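Local coordinates for protein aminoglycoside 6-N-acetyltransferase type Ib11 (Salmonella typhimurium, PDB 2QIR) that probably transfers the acetyl group of acetyl-CoA to the 6'-amino group of aminoglycosides such as kanamycin B, conferring antibiotic resistance, at residues Glu28-Ser33 and Asp105-Asn110; Thr66-Met71 and Gly78-Tyr83; Gly91-Glu96 and Gly163-Pro168. The protein carries 2 engineered substitutions. One frame throughout, in Å; residues are numbered along the deposited sequence.

Contact 1 (Glu28-Ser33 and Asp105-Asn110); sequences EWLNRS and DQLLAN. Engineered in segment 105-110: Q106 (natural residue Leu), L107 (natural residue Ser). With 9CS ((1R,2S,3S,4R,6S)-4,6-diamino-3-[(3-amino-3-deoxy-alpha-D-glucopyranosyl)oxy]-2-hydroxycyclohexyl 2,6-diamino-2,6-dideoxy-alpha-D-glucopyranoside), chain C.
The methyl of A109 sits squarely over one face of the W29 indole, where helix 23-29 of this GNAT fold lies against the end of strand 101-108. A109 CB is 3.4 Å from the centroid of the five-membered ring and 15° off its normal, a tight CH-pi contact. Further along the strand, L107, an engineered residue, points its two methyls at different neighbours: CD1 meets W29 CE3 obliquely at 4.1 Å, while CD2 reaches L30 CD2 at 3.9 Å. The CG of L107 lies between its backbone N and carbonyl carbon (chi1 65°), leaving one methyl for W29 and the other for L30.

The polar end of the contact belongs to R32, whose chain is extended from CG to NE. NH1 gives A109 O a nearly straight bond of 3.0 Å, in the guanidinium plane but from well above the carbonyl plane, and a weak, bent one to N110 OD1. NH2 turns to the carboxylate of E28 in a salt bridge, and W29 CD1 lies over a guanidinium face, so charge pair and indole together fix how the group is turned. A109 O also accepts from H34 NE2, and Q113 holds N110 ND2.

Strand 101-108 reaches both ligands: coenzyme A is hydrogen-bonded to L108 N, as expected of this strand in GNAT enzymes. Three residues back along the strand, D105 OD1 takes two amines of the aminoglycoside, 9CS N1 and 9CS N2, each at 2.7 Å; D142 OD1, close by, also bonds the ligand. N1, on C6 of the 2,6-diamino sugar, is the 6'-amino group, probably the one acetylated.

Contact 2 (Thr66-Met71 and Gly78-Tyr83); sequences TPYIAM and GYAQSY. With 9CS ((1R,2S,3S,4R,6S)-4,6-diamino-3-[(3-amino-3-deoxy-alpha-D-glucopyranosyl)oxy]-2-hydroxycyclohexyl 2,6-diamino-2,6-dideoxy-alpha-D-glucopyranoside), chain C.
With CG beside its backbone N (chi1 -46°), Y68 swings its ring across to the neighbouring strand, and S82 holds OG between its N and carbonyl carbon (chi1 65°) to meet it. Y68 OH and S82 OG share a hydrogen bond of 2.7 Å, with the serine oxygen near the ring plane at its edge.

Beneath this pair runs the antiparallel hairpin of strands 65-72 and 75-84, between strands 14-17 and 101-108 of the mixed GNAT sheet. T66 with S82 and Y68 with A80 are hydrogen-bonded pairs, each closed by two N-H...O bonds; A70 N to G78 O, 2.9 Å, continues the ladder. CA atoms of the non-hydrogen-bonded residues add CA-H...O contacts to neighbouring carbonyls, such as Q81 CA to T66 O at 3.3 Å.

P67, I69, Y79 and Q81 share the other face. P67 CB rests obliquely against Y79 CE1 at 3.6 Å, and I69 CD1 comes to the edge of that ring. Q81 NE2 donates to Y79 OH at 2.8 Å, the oxygen near the amide plane. Helix 118-131 packs on the Y68 side. At the far end, 9CS N3 stands 3.3 Å above the Y83 ring plane, offset toward the rim; Y83 OH bonds to Q140 OE1.

Contact 3 (Gly91-Glu96 and Gly163-Pro168); sequences GWWEEE and GTVTTP. With 9CS ((1R,2S,3S,4R,6S)-4,6-diamino-3-[(3-amino-3-deoxy-alpha-D-glucopyranosyl)oxy]-2-hydroxycyclohexyl 2,6-diamino-2,6-dideoxy-alpha-D-glucopyranoside), chain C.
The W92 indole is sandwiched between P168 and the bound aminoglycoside. P168 CD lies over one face, 3.5 Å from the centroid of the six-membered ring and 11° off its normal, a CH-pi contact; the opposite face carries 9CS C7, 3.6 Å above the plane and displaced toward the rim. T167 CB approaches W92 CZ3 obliquely at 3.6 Å. W93 works through its edge instead: 9CS N3 lies in the ring plane, 3.0 Å from W93 NE1, and at the benzo end V165 CG2 meets W93 CZ3 at 4.0 Å. T167 CG2 comes up beside W93 CH2, so this one threonine touches both indoles.

The T167 methyl is put there by chi1 78°, which sets OG1 between N and the carbonyl carbon and leaves CG2 anti to the carbonyl carbon; OG1 is taken up by G170 O. P168 CG, meanwhile, also touches G91 O at 3.4 Å. Beside W93 lies the Y83 ring, the planes about 10° apart.

This is where the loop between strands 75-84 and 101-108 leans on the end of edge strand 160-167 and walls one side of the aminoglycoside pocket. The two segments meet through carbon surfaces and CH-pi packing rather than polar bonds, which suggests that, between them, the indoles are held by shape and dispersion; W92 offers a face to the diaminocyclohexane ring, W93 its NE1 edge to the amine N3.

In the fold
From the N terminus, residues 28-33 at the end of helix 23-29 open contact 1. Contact 2 follows, a short hairpin that closes at 78-83 and so nests wholly inside the larger loop of contact 1. The chain then runs through 91-96, opening contact 3, before 105-110 closes contact 1; contact 3 closes only at 163-168, so contacts 1 and 3 cross. Contact 2 is finished before contact 3 begins. Strands 75-84 and 101-108 are sheet neighbours, joining contacts 1 and 2 directly, while contact 3 brings the intervening loop to the outermost strand, 160-167. Contacts 1 and 3 do not touch, yet all three reach the same aminoglycoside.

Contact 1 (Glu28-Ser33 and Asp105-Asn110)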
loop_
_atom_site.group_PDB
_atom_site.type_symbol
_atom_site.label_atom_id
_atom_site.label_comp_id
_atom_site.label_asym_id
_atom_site.label_seq_id
_atom_site.Cartn_x
_atom_site.Cartn_y
_atom_site.Cartn_z
ATOM N N GLU A 28 -5.037 8.701 -14.491
ATOM C CA GLU A 28 -4.443 10.027 -14.444
ATOM C C GLU A 28 -3.334 10.120 -13.384
ATOM O O GLU A 28 -2.226 10.577 -13.681
ATOM C CB GLU A 28 -5.491 11.112 -14.210
ATOM C CG GLU A 28 -4.853 12.495 -14.227
ATOM C CD GLU A 28 -5.787 13.589 -13.800
ATOM O OE1 GLU A 28 -6.991 13.310 -13.585
ATOM O OE2 GLU A 28 -5.308 14.740 -13.690
ATOM N N TRP A 29 -3.636 9.689 -12.158
ATOM C CA TRP A 29 -2.648 9.715 -11.066
ATOM C C TRP A 29 -1.353 8.989 -11.426
ATOM O O TRP A 29 -0.274 9.476 -11.135
ATOM C CB TRP A 29 -3.219 9.086 -9.789
ATOM C CG TRP A 29 -4.375 9.810 -9.197
ATOM C CD1 TRP A 29 -4.848 11.052 -9.548
ATOM C CD2 TRP A 29 -5.211 9.352 -8.122
ATOM N NE1 TRP A 29 -5.928 11.383 -8.763
ATOM C CE2 TRP A 29 -6.170 10.364 -7.878
ATOM C CE3 TRP A 29 -5.239 8.189 -7.338
ATOM C CZ2 TRP A 29 -7.137 10.255 -6.874
ATOM C CZ3 TRP A 29 -6.212 8.075 -6.351
ATOM C CH2 TRP A 29 -7.143 9.110 -6.122
ATOM N N LEU A 30 -1.464 7.823 -12.060
ATOM C CA LEU A 30 -0.282 6.999 -12.349
ATOM C C LEU A 30 0.595 7.550 -13.453
ATOM O O LEU A 30 1.635 6.968 -13.777
ATOM C CB LEU A 30 -0.682 5.562 -12.650
ATOM C CG LEU A 30 -1.310 4.758 -11.513
ATOM C CD1 LEU A 30 -1.803 3.432 -12.037
ATOM C CD2 LEU A 30 -0.324 4.581 -10.346
ATOM N N ASN A 31 0.178 8.684 -14.023
ATOM C CA ASN A 31 0.976 9.371 -15.019
ATOM C C ASN A 31 1.510 10.713 -14.518
ATOM O O ASN A 31 2.194 11.425 -15.263
ATOM C CB ASN A 31 0.200 9.513 -16.332
ATOM C CG ASN A 31 0.082 8.203 -17.080
ATOM O OD1 ASN A 31 -0.913 7.466 -16.948
ATOM N ND2 ASN A 31 1.097 7.897 -17.871
ATOM N N ARG A 32 1.227 11.041 -13.256
ATOM C CA ARG A 32 1.819 12.210 -12.606
ATOM C C ARG A 32 3.267 11.904 -12.188
ATOM O O ARG A 32 3.568 10.822 -11.675
ATOM C CB ARG A 32 0.961 12.653 -11.429
ATOM C CG ARG A 32 -0.404 13.167 -11.877
ATOM C CD ARG A 32 -1.273 13.604 -10.711
ATOM N NE ARG A 32 -2.530 14.153 -11.216
ATOM C CZ ARG A 32 -3.560 14.527 -10.465
ATOM N NH1 ARG A 32 -3.530 14.409 -9.140
ATOM N NH2 ARG A 32 -4.640 15.007 -11.050
ATOM N N SER A 33 4.173 12.838 -12.421
ATOM C CA SER A 33 5.593 12.476 -12.381
ATOM C C SER A 33 6.136 12.189 -10.981
ATOM O O SER A 33 7.118 11.481 -10.850
ATOM C CB SER A 33 6.463 13.499 -13.123
ATOM O OG SER A 33 6.461 14.710 -12.427
ATOM N N ASP A 105 0.778 -1.124 -0.058
ATOM C CA ASP A 105 1.401 -0.108 -0.926
ATOM C C ASP A 105 0.441 1.075 -1.021
ATOM O O ASP A 105 -0.774 0.896 -0.866
ATOM C CB ASP A 105 1.682 -0.642 -2.337
ATOM C CG ASP A 105 2.550 -1.880 -2.332
ATOM O OD1 ASP A 105 3.783 -1.737 -2.126
ATOM O OD2 ASP A 105 1.994 -2.994 -2.538
ATOM N N GLN A 106 0.971 2.270 -1.274
ATOM C CA GLN A 106 0.112 3.448 -1.398
ATOM C C GLN A 106 0.779 4.676 -2.023
ATOM O O GLN A 106 2.004 4.779 -2.111
ATOM C CB GLN A 106 -0.540 3.804 -0.050
ATOM C CG GLN A 106 0.354 4.491 0.967
ATOM C CD GLN A 106 1.540 3.643 1.412
ATOM O OE1 GLN A 106 2.685 4.133 1.451
ATOM N NE2 GLN A 106 1.281 2.366 1.753
ATOM N N LEU A 107 -0.060 5.611 -2.439
ATOM C CA LEU A 107 0.394 6.822 -3.072
ATOM C C LEU A 107 -0.583 7.952 -2.754
ATOM O O LEU A 107 -1.780 7.714 -2.516
ATOM C CB LEU A 107 0.521 6.619 -4.588
ATOM C CG LEU A 107 -0.763 6.336 -5.405
ATOM C CD1 LEU A 107 -1.420 7.628 -5.920
ATOM C CD2 LEU A 107 -0.462 5.399 -6.565
ATOM N N LEU A 108 -0.058 9.168 -2.746
ATOM C CA LEU A 108 -0.861 10.368 -2.631
ATOM C C LEU A 108 -0.966 10.992 -4.021
ATOM O O LEU A 108 0.035 11.115 -4.726
ATOM C CB LEU A 108 -0.214 11.340 -1.644
ATOM C CG LEU A 108 -0.252 11.010 -0.145
ATOM C CD1 LEU A 108 0.564 12.053 0.639
ATOM C CD2 LEU A 108 -1.691 10.936 0.376
ATOM N N ALA A 109 -2.180 11.359 -4.412
ATOM C CA ALA A 109 -2.476 11.811 -5.771
ATOM C C ALA A 109 -1.870 13.167 -6.135
ATOM O O ALA A 109 -1.459 13.376 -7.286
ATOM C CB ALA A 109 -3.967 11.850 -5.974
ATOM N N ASN A 110 -1.822 14.079 -5.152
ATOM C CA ASN A 110 -1.474 15.495 -5.394
ATOM C C ASN A 110 -0.115 15.872 -4.814
ATOM O O ASN A 110 0.100 15.757 -3.601
ATOM C CB ASN A 110 -2.560 16.434 -4.843
ATOM C CG ASN A 110 -3.971 16.072 -5.330
ATOM O OD1 ASN A 110 -4.230 15.986 -6.532
ATOM N ND2 ASN A 110 -4.892 15.873 -4.385
HETATM C C1 9CS C . 3.518 -2.039 -6.391
HETATM C C2 9CS C . 3.824 -1.447 -7.784
HETATM C C3 9CS C . 5.251 -0.856 -7.807
HETATM C C4 9CS C . 5.421 0.200 -6.704
HETATM C C5 9CS C . 4.957 -0.382 -5.362
HETATM C C6 9CS C . 4.921 0.778 -4.386
HETATM C C7 9CS C . 3.846 -6.911 -4.143
HETATM C C8 9CS C . 2.703 -6.425 -5.058
HETATM C C9 9CS C . 3.143 -5.222 -5.930
HETATM C C10 9CS C . 3.843 -4.110 -5.115
HETATM C C11 9CS C . 4.918 -4.666 -4.153
HETATM C C12 9CS C . 4.365 -5.780 -3.257
HETATM C C13 9CS C . 1.034 -7.752 -6.159
HETATM C C14 9CS C . 0.830 -9.274 -6.202
HETATM C C15 9CS C . 1.648 -9.889 -7.343
HETATM C C16 9CS C . 1.327 -9.232 -8.702
HETATM C C17 9CS C . 1.263 -7.681 -8.605
HETATM C C18 9CS C . 0.580 -7.050 -9.836
HETATM N N1 9CS C . 5.241 0.285 -3.045
HETATM N N2 9CS C . 5.428 -3.599 -3.285
HETATM N N3 9CS C . 3.445 -8.057 -3.324
HETATM N N4 9CS C . 1.372 -11.327 -7.435
HETATM O O5 9CS C . 3.627 -0.981 -5.435
HETATM O O7 9CS C . 5.537 -0.295 -9.080
HETATM O O8 9CS C . 6.787 0.606 -6.595
HETATM O O9 9CS C . 4.424 -3.150 -6.035
HETATM O O10 9CS C . 2.016 -4.669 -6.617
HETATM O O11 9CS C . 2.445 -7.492 -5.948
HETATM O O12 9CS C . 0.548 -7.164 -7.409
HETATM O O13 9CS C . 1.209 -9.840 -4.943
HETATM O O14 9CS C . 2.294 -9.661 -9.686
HETATM O O15 9CS C . 1.253 -5.824 -10.139
HETATM N N6 9CS C . 3.687 -2.444 -8.810
#

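Contact 2 (Thr66-Met71 and Gly78-Tyr83)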
loop_
_atom_site.group_PDB
_atom_site.type_symbol
_atom_site.label_atom_id
_atom_site.label_comp_id
_atom_site.label_asym_id
_atom_site.label_seq_id
_atom_site.Cartn_x
_atom_site.Cartn_y
_atom_site.Cartn_z
ATOM N N THR A 66 -6.309 -6.061 -2.771
ATOM C CA THR A 66 -7.473 -5.207 -2.574
ATOM C C THR A 66 -7.109 -3.735 -2.719
ATOM O O THR A 66 -6.328 -3.215 -1.926
ATOM C CB THR A 66 -8.100 -5.442 -1.184
ATOM O OG1 THR A 66 -8.271 -6.856 -0.974
ATOM C CG2 THR A 66 -9.409 -4.695 -1.055
ATOM N N PRO A 67 -7.680 -3.054 -3.731
ATOM C CA PRO A 67 -7.480 -1.617 -3.914
ATOM C C PRO A 67 -8.444 -0.735 -3.112
ATOM O O PRO A 67 -9.621 -1.057 -2.959
ATOM C CB PRO A 67 -7.714 -1.441 -5.415
ATOM C CG PRO A 67 -8.777 -2.439 -5.731
ATOM C CD PRO A 67 -8.513 -3.626 -4.815
ATOM N N TYR A 68 -7.932 0.380 -2.611
ATOM C CA TYR A 68 -8.735 1.347 -1.900
ATOM C C TYR A 68 -8.453 2.751 -2.408
ATOM O O TYR A 68 -7.390 3.017 -2.977
ATOM C CB TYR A 68 -8.421 1.357 -0.400
ATOM C CG TYR A 68 -8.314 0.029 0.285
ATOM C CD1 TYR A 68 -9.409 -0.536 0.934
ATOM C CD2 TYR A 68 -7.094 -0.638 0.336
ATOM C CE1 TYR A 68 -9.288 -1.762 1.593
ATOM C CE2 TYR A 68 -6.967 -1.853 0.975
ATOM C CZ TYR A 68 -8.054 -2.408 1.604
ATOM O OH TYR A 68 -7.882 -3.620 2.247
ATOM N N ILE A 69 -9.407 3.648 -2.154
ATOM C CA ILE A 69 -9.227 5.077 -2.385
ATOM C C ILE A 69 -9.227 5.807 -1.042
ATOM O O ILE A 69 -10.140 5.640 -0.234
ATOM C CB ILE A 69 -10.310 5.651 -3.313
ATOM C CG1 ILE A 69 -10.243 4.984 -4.715
ATOM C CG2 ILE A 69 -10.224 7.213 -3.366
ATOM C CD1 ILE A 69 -8.946 5.271 -5.522
ATOM N N ALA A 70 -8.175 6.585 -0.807
ATOM C CA ALA A 70 -8.068 7.430 0.373
ATOM C C ALA A 70 -8.870 8.720 0.186
ATOM O O ALA A 70 -8.746 9.410 -0.838
ATOM C CB ALA A 70 -6.603 7.731 0.675
ATOM N N MET A 71 -9.703 9.018 1.179
ATOM C CA MET A 71 -10.640 10.139 1.149
ATOM C C MET A 71 -10.270 11.183 2.195
ATOM O O MET A 71 -9.802 10.844 3.277
ATOM C CB MET A 71 -12.071 9.638 1.407
ATOM C CG MET A 71 -12.570 8.610 0.395
ATOM S SD MET A 71 -12.685 9.294 -1.273
ATOM C CE MET A 71 -14.159 10.320 -1.105
ATOM N N GLY A 78 -5.802 9.815 -2.758
ATOM C CA GLY A 78 -4.808 8.772 -2.988
ATOM C C GLY A 78 -5.321 7.362 -3.201
ATOM O O GLY A 78 -6.518 7.099 -3.153
ATOM N N TYR A 79 -4.382 6.457 -3.426
ATOM C CA TYR A 79 -4.657 5.066 -3.727
ATOM C C TYR A 79 -3.839 4.203 -2.786
ATOM O O TYR A 79 -2.711 4.561 -2.429
ATOM C CB TYR A 79 -4.277 4.761 -5.180
ATOM C CG TYR A 79 -4.268 3.284 -5.525
ATOM C CD1 TYR A 79 -5.446 2.626 -5.852
ATOM C CD2 TYR A 79 -3.076 2.537 -5.486
ATOM C CE1 TYR A 79 -5.449 1.287 -6.161
ATOM C CE2 TYR A 79 -3.073 1.199 -5.788
ATOM C CZ TYR A 79 -4.272 0.580 -6.131
ATOM O OH TYR A 79 -4.310 -0.755 -6.436
ATOM N N ALA A 80 -4.412 3.076 -2.380
ATOM C CA ALA A 80 -3.719 2.114 -1.548
ATOM C C ALA A 80 -4.106 0.710 -1.961
ATOM O O ALA A 80 -5.108 0.511 -2.642
ATOM C CB ALA A 80 -4.015 2.354 -0.043
ATOM N N GLN A 81 -3.290 -0.248 -1.532
ATOM C CA GLN A 81 -3.448 -1.662 -1.828
ATOM C C GLN A 81 -3.107 -2.452 -0.577
ATOM O O GLN A 81 -2.097 -2.167 0.071
ATOM C CB GLN A 81 -2.409 -2.107 -2.858
ATOM C CG GLN A 81 -2.783 -1.941 -4.257
ATOM C CD GLN A 81 -1.680 -2.359 -5.202
ATOM O OE1 GLN A 81 -0.597 -2.822 -4.782
ATOM N NE2 GLN A 81 -1.946 -2.214 -6.490
ATOM N N SER A 82 -3.898 -3.476 -0.277
ATOM C CA SER A 82 -3.449 -4.508 0.642
ATOM C C SER A 82 -3.349 -5.840 -0.109
ATOM O O SER A 82 -4.020 -6.033 -1.113
ATOM C CB SER A 82 -4.362 -4.597 1.878
ATOM O OG SER A 82 -5.673 -5.017 1.537
ATOM N N TYR A 83 -2.497 -6.744 0.354
ATOM C CA TYR A 83 -2.360 -8.028 -0.309
ATOM C C TYR A 83 -2.033 -9.122 0.716
ATOM O O TYR A 83 -1.425 -8.858 1.743
ATOM C CB TYR A 83 -1.312 -7.970 -1.470
ATOM C CG TYR A 83 0.106 -7.618 -1.032
ATOM C CD1 TYR A 83 0.972 -8.607 -0.574
ATOM C CD2 TYR A 83 0.569 -6.295 -1.061
ATOM C CE1 TYR A 83 2.269 -8.304 -0.154
ATOM C CE2 TYR A 83 1.876 -5.980 -0.647
ATOM C CZ TYR A 83 2.716 -6.991 -0.191
ATOM O OH TYR A 83 3.993 -6.709 0.253
HETATM C C1 9CS C . 3.518 -2.039 -6.391
HETATM C C2 9CS C . 3.824 -1.447 -7.784
HETATM C C3 9CS C . 5.251 -0.856 -7.807
HETATM C C4 9CS C . 5.421 0.200 -6.704
HETATM C C5 9CS C . 4.957 -0.382 -5.362
HETATM C C6 9CS C . 4.921 0.778 -4.386
HETATM C C7 9CS C . 3.846 -6.911 -4.143
HETATM C C8 9CS C . 2.703 -6.425 -5.058
HETATM C C9 9CS C . 3.143 -5.222 -5.930
HETATM C C10 9CS C . 3.843 -4.110 -5.115
HETATM C C11 9CS C . 4.918 -4.666 -4.153
HETATM C C12 9CS C . 4.365 -5.780 -3.257
HETATM C C13 9CS C . 1.034 -7.752 -6.159
HETATM C C14 9CS C . 0.830 -9.274 -6.202
HETATM C C15 9CS C . 1.648 -9.889 -7.343
HETATM C C16 9CS C . 1.327 -9.232 -8.702
HETATM C C17 9CS C . 1.263 -7.681 -8.605
HETATM C C18 9CS C . 0.580 -7.050 -9.836
HETATM N N1 9CS C . 5.241 0.285 -3.045
HETATM N N2 9CS C . 5.428 -3.599 -3.285
HETATM N N3 9CS C . 3.445 -8.057 -3.324
HETATM N N4 9CS C . 1.372 -11.327 -7.435
HETATM O O5 9CS C . 3.627 -0.981 -5.435
HETATM O O7 9CS C . 5.537 -0.295 -9.080
HETATM O O8 9CS C . 6.787 0.606 -6.595
HETATM O O9 9CS C . 4.424 -3.150 -6.035
HETATM O O10 9CS C . 2.016 -4.669 -6.617
HETATM O O11 9CS C . 2.445 -7.492 -5.948
HETATM O O12 9CS C . 0.548 -7.164 -7.409
HETATM O O13 9CS C . 1.209 -9.840 -4.943
HETATM O O14 9CS C . 2.294 -9.661 -9.686
HETATM O O15 9CS C . 1.253 -5.824 -10.139
HETATM N N6 9CS C . 3.687 -2.444 -8.810
#

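Contact 3 (Gly91-Glu96 and Gly163-Pro168)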
loop_
_atom_site.group_PDB
_atom_site.type_symbol
_atom_site.label_atom_id
_atom_site.label_comp_id
_atom_site.label_asym_id
_atom_site.label_seq_id
_atom_site.Cartn_x
_atom_site.Cartn_y
_atom_site.Cartn_z
ATOM N N GLY A 91 7.189 -15.102 -7.951
ATOM C CA GLY A 91 8.445 -14.700 -7.323
ATOM C C GLY A 91 8.323 -13.843 -6.068
ATOM O O GLY A 91 9.335 -13.531 -5.434
ATOM N N TRP A 92 7.093 -13.464 -5.708
ATOM C CA TRP A 92 6.836 -12.580 -4.561
ATOM C C TRP A 92 6.658 -13.342 -3.263
ATOM O O TRP A 92 5.833 -14.243 -3.182
ATOM C CB TRP A 92 5.595 -11.725 -4.808
ATOM C CG TRP A 92 5.808 -10.687 -5.844
ATOM C CD1 TRP A 92 5.496 -10.773 -7.172
ATOM C CD2 TRP A 92 6.400 -9.397 -5.650
ATOM N NE1 TRP A 92 5.852 -9.615 -7.815
ATOM C CE2 TRP A 92 6.412 -8.753 -6.910
ATOM C CE3 TRP A 92 6.936 -8.729 -4.539
ATOM C CZ2 TRP A 92 6.930 -7.472 -7.089
ATOM C CZ3 TRP A 92 7.452 -7.445 -4.715
ATOM C CH2 TRP A 92 7.449 -6.835 -5.982
ATOM N N TRP A 93 7.431 -12.970 -2.246
ATOM C CA TRP A 93 7.281 -13.534 -0.898
ATOM C C TRP A 93 7.205 -15.047 -0.903
ATOM O O TRP A 93 6.316 -15.640 -0.282
ATOM C CB TRP A 93 6.075 -12.915 -0.174
ATOM C CG TRP A 93 5.958 -11.486 -0.514
ATOM C CD1 TRP A 93 4.971 -10.903 -1.240
ATOM C CD2 TRP A 93 6.910 -10.462 -0.213
ATOM N NE1 TRP A 93 5.229 -9.567 -1.385
ATOM C CE2 TRP A 93 6.417 -9.269 -0.762
ATOM C CE3 TRP A 93 8.137 -10.439 0.479
ATOM C CZ2 TRP A 93 7.095 -8.060 -0.650
ATOM C CZ3 TRP A 93 8.812 -9.236 0.599
ATOM C CH2 TRP A 93 8.288 -8.060 0.032
ATOM N N GLU A 94 8.165 -15.653 -1.598
ATOM C CA GLU A 94 8.268 -17.105 -1.727
ATOM C C GLU A 94 8.560 -17.790 -0.394
ATOM O O GLU A 94 8.296 -18.969 -0.233
ATOM C CB GLU A 94 9.350 -17.488 -2.753
ATOM C CG GLU A 94 8.979 -17.257 -4.219
ATOM C CD GLU A 94 7.614 -17.831 -4.599
ATOM O OE1 GLU A 94 7.151 -18.781 -3.919
ATOM O OE2 GLU A 94 7.002 -17.339 -5.582
ATOM N N GLU A 95 9.100 -17.043 0.556
ATOM C CA GLU A 95 9.495 -17.619 1.832
ATOM C C GLU A 95 8.418 -17.456 2.897
ATOM O O GLU A 95 8.601 -17.908 4.022
ATOM C CB GLU A 95 10.828 -17.025 2.313
ATOM C CG GLU A 95 11.997 -17.232 1.327
ATOM C CD GLU A 95 12.223 -18.706 0.963
ATOM O OE1 GLU A 95 12.259 -19.566 1.888
ATOM O OE2 GLU A 95 12.368 -19.007 -0.252
ATOM N N GLU A 96 7.306 -16.815 2.543
ATOM C CA GLU A 96 6.213 -16.607 3.493
ATOM C C GLU A 96 5.509 -17.934 3.749
ATOM O O GLU A 96 5.287 -18.710 2.820
ATOM C CB GLU A 96 5.231 -15.531 2.989
ATOM C CG GLU A 96 4.208 -15.070 4.032
ATOM C CD GLU A 96 4.847 -14.738 5.392
ATOM O OE1 GLU A 96 5.404 -13.625 5.531
ATOM O OE2 GLU A 96 4.793 -15.596 6.310
ATOM N N GLY A 163 15.397 -5.334 7.639
ATOM C CA GLY A 163 16.583 -5.568 6.848
ATOM C C GLY A 163 16.204 -5.623 5.388
ATOM O O GLY A 163 15.070 -5.331 5.012
ATOM N N THR A 164 17.155 -6.020 4.562
ATOM C CA THR A 164 16.979 -5.986 3.129
ATOM C C THR A 164 16.490 -7.333 2.643
ATOM O O THR A 164 16.969 -8.368 3.113
ATOM C CB THR A 164 18.289 -5.521 2.438
ATOM O OG1 THR A 164 18.603 -4.203 2.906
ATOM C CG2 THR A 164 18.174 -5.509 0.908
ATOM N N VAL A 165 15.503 -7.303 1.743
ATOM C CA VAL A 165 15.017 -8.499 1.047
ATOM C C VAL A 165 15.113 -8.304 -0.464
ATOM O O VAL A 165 15.081 -7.173 -0.955
ATOM C CB VAL A 165 13.535 -8.903 1.448
ATOM C CG1 VAL A 165 13.460 -9.328 2.918
ATOM C CG2 VAL A 165 12.538 -7.771 1.170
ATOM N N THR A 166 15.249 -9.413 -1.184
ATOM C CA THR A 166 15.163 -9.431 -2.640
ATOM C C THR A 166 13.715 -9.672 -3.063
ATOM O O THR A 166 13.060 -10.604 -2.599
ATOM C CB THR A 166 16.070 -10.518 -3.255
ATOM O OG1 THR A 166 17.430 -10.246 -2.902
ATOM C CG2 THR A 166 15.978 -10.517 -4.797
ATOM N N THR A 167 13.223 -8.813 -3.940
ATOM C CA THR A 167 11.897 -8.969 -4.510
ATOM C C THR A 167 12.087 -9.021 -6.026
ATOM O O THR A 167 13.177 -8.686 -6.509
ATOM C CB THR A 167 10.952 -7.804 -4.074
ATOM O OG1 THR A 167 11.224 -6.626 -4.837
ATOM C CG2 THR A 167 11.100 -7.495 -2.582
ATOM N N PRO A 168 11.062 -9.461 -6.785
ATOM C CA PRO A 168 11.203 -9.450 -8.255
ATOM C C PRO A 168 11.401 -8.056 -8.887
ATOM O O PRO A 168 11.870 -7.983 -10.013
ATOM C CB PRO A 168 9.895 -10.084 -8.742
ATOM C CG PRO A 168 9.382 -10.854 -7.570
ATOM C CD PRO A 168 9.767 -10.030 -6.379
HETATM C C1 9CS C . 3.518 -2.039 -6.391
HETATM C C2 9CS C . 3.824 -1.447 -7.784
HETATM C C3 9CS C . 5.251 -0.856 -7.807
HETATM C C4 9CS C . 5.421 0.200 -6.704
HETATM C C5 9CS C . 4.957 -0.382 -5.362
HETATM C C6 9CS C . 4.921 0.778 -4.386
HETATM C C7 9CS C . 3.846 -6.911 -4.143
HETATM C C8 9CS C . 2.703 -6.425 -5.058
HETATM C C9 9CS C . 3.143 -5.222 -5.930
HETATM C C10 9CS C . 3.843 -4.110 -5.115
HETATM C C11 9CS C . 4.918 -4.666 -4.153
HETATM C C12 9CS C . 4.365 -5.780 -3.257
HETATM C C13 9CS C . 1.034 -7.752 -6.159
HETATM C C14 9CS C . 0.830 -9.274 -6.202
HETATM C C15 9CS C . 1.648 -9.889 -7.343
HETATM C C16 9CS C . 1.327 -9.232 -8.702
HETATM C C17 9CS C . 1.263 -7.681 -8.605
HETATM C C18 9CS C . 0.580 -7.050 -9.836
HETATM N N1 9CS C . 5.241 0.285 -3.045
HETATM N N2 9CS C . 5.428 -3.599 -3.285
HETATM N N3 9CS C . 3.445 -8.057 -3.324
HETATM N N4 9CS C . 1.372 -11.327 -7.435
HETATM O O5 9CS C . 3.627 -0.981 -5.435
HETATM O O7 9CS C . 5.537 -0.295 -9.080
HETATM O O8 9CS C . 6.787 0.606 -6.595
HETATM O O9 9CS C . 4.424 -3.150 -6.035
HETATM O O10 9CS C . 2.016 -4.669 -6.617
HETATM O O11 9CS C . 2.445 -7.492 -5.948
HETATM O O12 9CS C . 0.548 -7.164 -7.409
HETATM O O13 9CS C . 1.209 -9.840 -4.943
HETATM O O14 9CS C . 2.294 -9.661 -9.686
HETATM O O15 9CS C . 1.253 -5.824 -10.139
HETATM N N6 9CS C . 3.687 -2.444 -8.810
#